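Local coordinates for ripening-associated protein (Musa acuminata, PDB 4PIT) that binds mannose-containing glycans, holding dimannose in two separate sugar pockets of a beta-prism fold, at residues G8-N13 and T110-P115; S33-D38 and A81-A86. The protein carries 1 engineered substitution. All coordinates share one frame; numbering follows the deposited sequence.

Overall arrangement
Contact 1 and contact 2 lie in different parts of a beta-prism built from three antiparallel sheets. Their centres are 14 Å apart, and their nearest atoms stay about 5 Å from each other without touching. Both use the sheet that holds strands 73-83 and 110-116 side by side. Contact 1 ties strand 110-116 to strand 5-11 of another sheet, while contact 2 sets the end of strand 73-83 against the loop leading into strand 37-46 of the third. Along the chain, contact 2 falls entirely within the span that contact 1 closes. Contact 1 borders the second subunit, whereas contact 2 lines both sugar pockets, so dimer interface and binding surface are linked through one sheet.

Contact 1 (G8-N13 and T110-P115); sequences GAWGGN and TPFSLP
Trp10 and Phe112 lie flat against each other between two sheets, and the indole is easiest to follow outward from the backbone. Its CB sits almost over the middle of the phenyl ring, 3.8 Å from the centroid of Phe112 and 7° off the ring normal, a CH-pi contact. The next atom, Trp10 CG, comes 3.6 Å from Phe112 CD2, where the two rings begin to overlap. Trp10 CD1 has slid past the phenyl rim to meet Phe112 CB at 3.5 Å. The result is an offset stack: the pyrrole part of the indole and the phenyl ring have centroids 4.5 Å apart and planes only 9° from parallel. With CG anti to the carbonyl carbon (chi1 -70°), Trp10 also folds back over its own strand, and Gly8 CA lies 3.6 Å above the indole face turned from Phe112. The ring is thus sandwiched.

Farther out, NE1 gives its N-H to the carbonyl oxygen of Ser113 in the second subunit; that bond satisfies NE1 and helps set the rotation of the ring. In return, Trp10 NE1 of the second subunit donates to Ser113 O of this chain. At the far end, Trp10 CH2 touches Leu114 CD1 at 4.1 Å, the leucine chain crossing it at about a right angle. Leu114 itself packs on Leu114 of the second subunit, while Phe112 packs against Met76, Val80, Leu89 and Leu92. Joining strand 5-11 to strand 110-116, an edge strand of a neighbouring sheet within this chain, this buried seam belongs to the beta-prism fold of jacalin-like lectins.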
# COMPACT_ATOMS: atom_id res chain seq x y z
N GLY B 8 -5.42 1.63 -1.42
CA GLY B 8 -5.52 3.01 -1.83
C GLY B 8 -6.94 3.48 -1.59
O GLY B 8 -7.71 2.83 -0.87
N ALA B 9 -7.36 4.58 -2.21
CA ALA B 9 -6.57 5.41 -3.10
C ALA B 9 -5.67 6.34 -2.32
O ALA B 9 -5.94 6.64 -1.14
CB ALA B 9 -7.51 6.24 -3.97
N TRP B 10 -4.58 6.73 -2.98
CA TRP B 10 -3.65 7.75 -2.50
C TRP B 10 -3.95 9.02 -3.26
O TRP B 10 -4.11 8.97 -4.49
CB TRP B 10 -2.20 7.34 -2.73
CG TRP B 10 -1.78 6.21 -1.83
CD1 TRP B 10 -1.33 6.31 -0.54
CD2 TRP B 10 -1.86 4.81 -2.13
NE1 TRP B 10 -1.07 5.06 -0.03
CE2 TRP B 10 -1.41 4.12 -0.98
CE3 TRP B 10 -2.26 4.08 -3.25
CZ2 TRP B 10 -1.32 2.71 -0.94
CZ3 TRP B 10 -2.23 2.69 -3.19
CH2 TRP B 10 -1.75 2.02 -2.05
N GLY B 11 -4.03 10.13 -2.54
CA GLY B 11 -4.33 11.43 -3.14
C GLY B 11 -5.43 12.15 -2.40
O GLY B 11 -5.65 11.93 -1.20
N GLY B 12 -6.10 13.03 -3.12
CA GLY B 12 -7.14 13.89 -2.57
C GLY B 12 -8.56 13.42 -2.76
O GLY B 12 -8.82 12.37 -3.37
N ASN B 13 -9.50 14.21 -2.23
CA ASN B 13 -10.92 13.90 -2.28
C ASN B 13 -11.71 14.71 -3.32
O ASN B 13 -12.94 14.55 -3.41
CB ASN B 13 -11.53 14.15 -0.92
CG ASN B 13 -10.96 13.24 0.12
OD1 ASN B 13 -11.27 12.05 0.14
ND2 ASN B 13 -10.12 13.79 0.96
N THR B 110 3.78 14.49 -0.03
CA THR B 110 3.79 13.38 0.92
C THR B 110 4.03 12.12 0.13
O THR B 110 3.16 11.76 -0.67
CB THR B 110 2.47 13.31 1.70
OG1 THR B 110 2.22 14.56 2.35
CG2 THR B 110 2.49 12.19 2.76
N PRO B 111 5.17 11.44 0.28
CA PRO B 111 5.36 10.22 -0.50
C PRO B 111 4.43 9.08 -0.13
O PRO B 111 3.99 8.96 1.00
CB PRO B 111 6.80 9.80 -0.19
CG PRO B 111 7.18 10.51 1.02
CD PRO B 111 6.34 11.75 1.14
N PHE B 112 4.18 8.20 -1.10
CA PHE B 112 3.51 6.95 -0.85
C PHE B 112 4.22 5.89 -1.66
O PHE B 112 4.85 6.19 -2.69
CB PHE B 112 2.01 6.98 -1.18
CG PHE B 112 1.68 7.05 -2.65
CD1 PHE B 112 1.59 8.27 -3.30
CD2 PHE B 112 1.42 5.89 -3.37
CE1 PHE B 112 1.30 8.34 -4.67
CE2 PHE B 112 1.12 5.95 -4.74
CZ PHE B 112 1.03 7.17 -5.37
N SER B 113 4.11 4.65 -1.22
CA SER B 113 4.74 3.55 -1.92
C SER B 113 4.00 2.28 -1.71
O SER B 113 3.58 1.98 -0.57
CB SER B 113 6.19 3.38 -1.48
OG SER B 113 6.28 3.23 -0.07
N LEU B 114 3.87 1.50 -2.80
CA LEU B 114 3.24 0.22 -2.75
C LEU B 114 4.15 -0.86 -3.31
O LEU B 114 4.00 -1.26 -4.47
CB LEU B 114 1.86 0.21 -3.43
CG LEU B 114 1.11 -1.09 -3.34
CD1 LEU B 114 0.63 -1.35 -1.91
CD2 LEU B 114 -0.06 -1.09 -4.33
N PRO B 115 5.12 -1.35 -2.50
CA PRO B 115 5.88 -2.53 -2.93
C PRO B 115 4.99 -3.76 -2.77
O PRO B 115 4.23 -3.82 -1.81
CB PRO B 115 7.08 -2.55 -1.98
CG PRO B 115 6.77 -1.64 -0.90
CD PRO B 115 5.44 -0.98 -1.10

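Contact 2 (S33-D38 and A81-A86); sequences SGDVVD and ANYTGA. Engineered in segment 81-86: Thr84 (natural residue His). With MAN (alpha-D-mannopyranose), chain G; MAN (alpha-D-mannopyranose), chain F; MAN (alpha-D-mannopyranose), chain C.
Asp35 OD2 is gripped by two hydroxyls: Tyr83 OH donates to Asp35 OD2 at 2.7 Å, and O1 of the chain C mannose donates to the same oxygen. The tyrosine bond arrives on the anti side of the carboxylate, 26° out of its plane, while carboxylate and phenol ring stand nearly perpendicular, 84° apart. Tyr83 reaches this position with CG anti to its backbone N (chi1 -177°), extending the ring past Val36. One methyl of that valine, CG1, lies over a ring face, 3.5 Å from Tyr83 CG; the opposite face carries CG2 of the engineered Thr84. Phe131 adds an edge-to-face contact with the tyrosine.

Residues Gly34 to Asp38 fit the GXXXD signature of mannose-binding jacalin-related lectins, and they hold the chain G mannose. Its O6 accepts from Val36 N at 3.0 Å and donates to Asp38 OD1, and its O4 donates to Asp38 OD2 at 2.6 Å. Asp35 N meets the ring oxygen O5 in an almost straight bond. Gly60 N also bonds a mannose in this pocket.

Tyr83 also opens a type I' turn running to Ala86. Its carbonyl O accepts from Ala86 N on one face of the carbonyl plane and from Thr84 OG1 on the other. That threonine hydroxyl in turn accepts from O1 of the chain F mannose at 2.6 Å, in the second pocket, where Ala86 CB approaches the sugar.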
# COMPACT_ATOMS: atom_id res chain seq x y z
N SER B 33 1.64 13.99 -17.66
CA SER B 33 2.13 14.78 -16.55
C SER B 33 2.86 16.02 -17.00
O SER B 33 3.40 16.08 -18.11
CB SER B 33 3.09 13.95 -15.69
OG SER B 33 4.27 13.58 -16.40
N GLY B 34 2.97 16.95 -16.07
CA GLY B 34 3.76 18.17 -16.28
C GLY B 34 4.32 18.52 -14.92
O GLY B 34 5.12 17.76 -14.36
N ASP B 35 3.81 19.62 -14.32
CA ASP B 35 4.16 19.93 -12.93
C ASP B 35 3.63 18.79 -12.03
O ASP B 35 4.27 18.40 -11.05
CB ASP B 35 3.49 21.22 -12.49
CG ASP B 35 4.05 22.52 -13.03
OD1 ASP B 35 5.10 22.48 -13.70
OD2 ASP B 35 3.42 23.56 -12.80
N VAL B 36 2.43 18.28 -12.38
CA VAL B 36 1.79 17.21 -11.61
C VAL B 36 1.31 16.11 -12.55
O VAL B 36 1.56 16.19 -13.76
CB VAL B 36 0.61 17.74 -10.74
CG1 VAL B 36 1.10 18.76 -9.71
CG2 VAL B 36 -0.53 18.31 -11.59
N VAL B 37 0.60 15.12 -12.02
CA VAL B 37 0.01 14.08 -12.87
C VAL B 37 -1.35 14.60 -13.29
O VAL B 37 -2.25 14.77 -12.45
CB VAL B 37 -0.06 12.73 -12.13
CG1 VAL B 37 -0.69 11.66 -13.04
CG2 VAL B 37 1.34 12.27 -11.70
N ASP B 38 -1.50 14.90 -14.59
CA ASP B 38 -2.74 15.42 -15.12
C ASP B 38 -3.79 14.35 -15.28
O ASP B 38 -4.96 14.61 -15.14
CB ASP B 38 -2.46 16.04 -16.50
CG ASP B 38 -1.63 17.31 -16.37
OD1 ASP B 38 -0.37 17.19 -16.25
OD2 ASP B 38 -2.22 18.40 -16.29
N ALA B 81 0.59 15.81 -3.61
CA ALA B 81 1.01 17.22 -3.54
C ALA B 81 -0.13 18.17 -3.45
O ALA B 81 -1.25 17.86 -3.86
CB ALA B 81 1.82 17.55 -4.78
N ASN B 82 0.16 19.38 -2.96
CA ASN B 82 -0.79 20.49 -2.95
C ASN B 82 -0.48 21.29 -4.16
O ASN B 82 0.66 21.73 -4.30
CB ASN B 82 -0.56 21.35 -1.70
CG ASN B 82 -0.96 20.68 -0.43
OD1 ASN B 82 -2.05 20.12 -0.33
ND2 ASN B 82 -0.07 20.69 0.55
N TYR B 83 -1.42 21.44 -5.07
CA TYR B 83 -1.15 22.14 -6.32
C TYR B 83 -2.40 22.87 -6.76
O TYR B 83 -3.46 22.27 -6.90
CB TYR B 83 -0.68 21.13 -7.39
CG TYR B 83 -0.30 21.76 -8.71
CD1 TYR B 83 0.94 22.37 -8.89
CD2 TYR B 83 -1.15 21.67 -9.81
CE1 TYR B 83 1.34 22.85 -10.14
CE2 TYR B 83 -0.78 22.18 -11.05
CZ TYR B 83 0.47 22.76 -11.21
OH TYR B 83 0.80 23.25 -12.45
N THR B 84 -2.28 24.20 -6.97
CA THR B 84 -3.42 25.07 -7.33
C THR B 84 -4.57 24.97 -6.29
O THR B 84 -5.72 25.24 -6.60
CB THR B 84 -3.92 24.86 -8.79
OG1 THR B 84 -4.62 23.60 -8.93
CG2 THR B 84 -2.78 24.95 -9.82
N GLY B 85 -4.21 24.66 -5.04
CA GLY B 85 -5.17 24.50 -3.96
C GLY B 85 -5.85 23.15 -3.90
O GLY B 85 -6.76 22.97 -3.09
N ALA B 86 -5.45 22.22 -4.79
CA ALA B 86 -6.01 20.87 -4.80
C ALA B 86 -4.98 19.87 -4.29
O ALA B 86 -3.77 20.11 -4.41
CB ALA B 86 -6.40 20.51 -6.24
C1 MAN G . 2.54 22.30 -16.83
C2 MAN G . 2.22 21.78 -18.22
C3 MAN G . 0.72 21.50 -18.37
C4 MAN G . 0.20 20.62 -17.24
C5 MAN G . 0.57 21.20 -15.87
C6 MAN G . 0.21 20.29 -14.71
O2 MAN G . 2.99 20.61 -18.45
O3 MAN G . 0.43 20.89 -19.62
O4 MAN G . -1.21 20.55 -17.35
O5 MAN G . 1.99 21.43 -15.82
O6 MAN G . 0.89 19.03 -14.79
C1 MAN F . -8.00 22.76 -9.50
C2 MAN F . -9.32 23.03 -10.21
C3 MAN F . -9.85 24.40 -9.80
C4 MAN F . -10.04 24.45 -8.28
C5 MAN F . -8.75 24.05 -7.56
C6 MAN F . -8.93 23.85 -6.07
O1 MAN F . -6.99 23.67 -9.97
O2 MAN F . -10.30 22.09 -9.78
O3 MAN F . -11.10 24.64 -10.42
O4 MAN F . -10.40 25.78 -7.90
O5 MAN F . -8.22 22.82 -8.09
O6 MAN F . -9.98 22.91 -5.77
C1 MAN C . 1.42 25.09 -14.97
C2 MAN C . 2.60 24.44 -15.70
C3 MAN C . 3.55 25.50 -16.25
C4 MAN C . 2.79 26.52 -17.10
C5 MAN C . 1.66 27.11 -16.26
C6 MAN C . 0.80 28.12 -16.98
O1 MAN C . 1.86 25.66 -13.76
O2 MAN C . 2.07 23.64 -16.75
O3 MAN C . 4.60 24.91 -17.01
O4 MAN C . 3.67 27.55 -17.54
O5 MAN C . 0.79 26.06 -15.81
O6 MAN C . 0.10 28.93 -16.05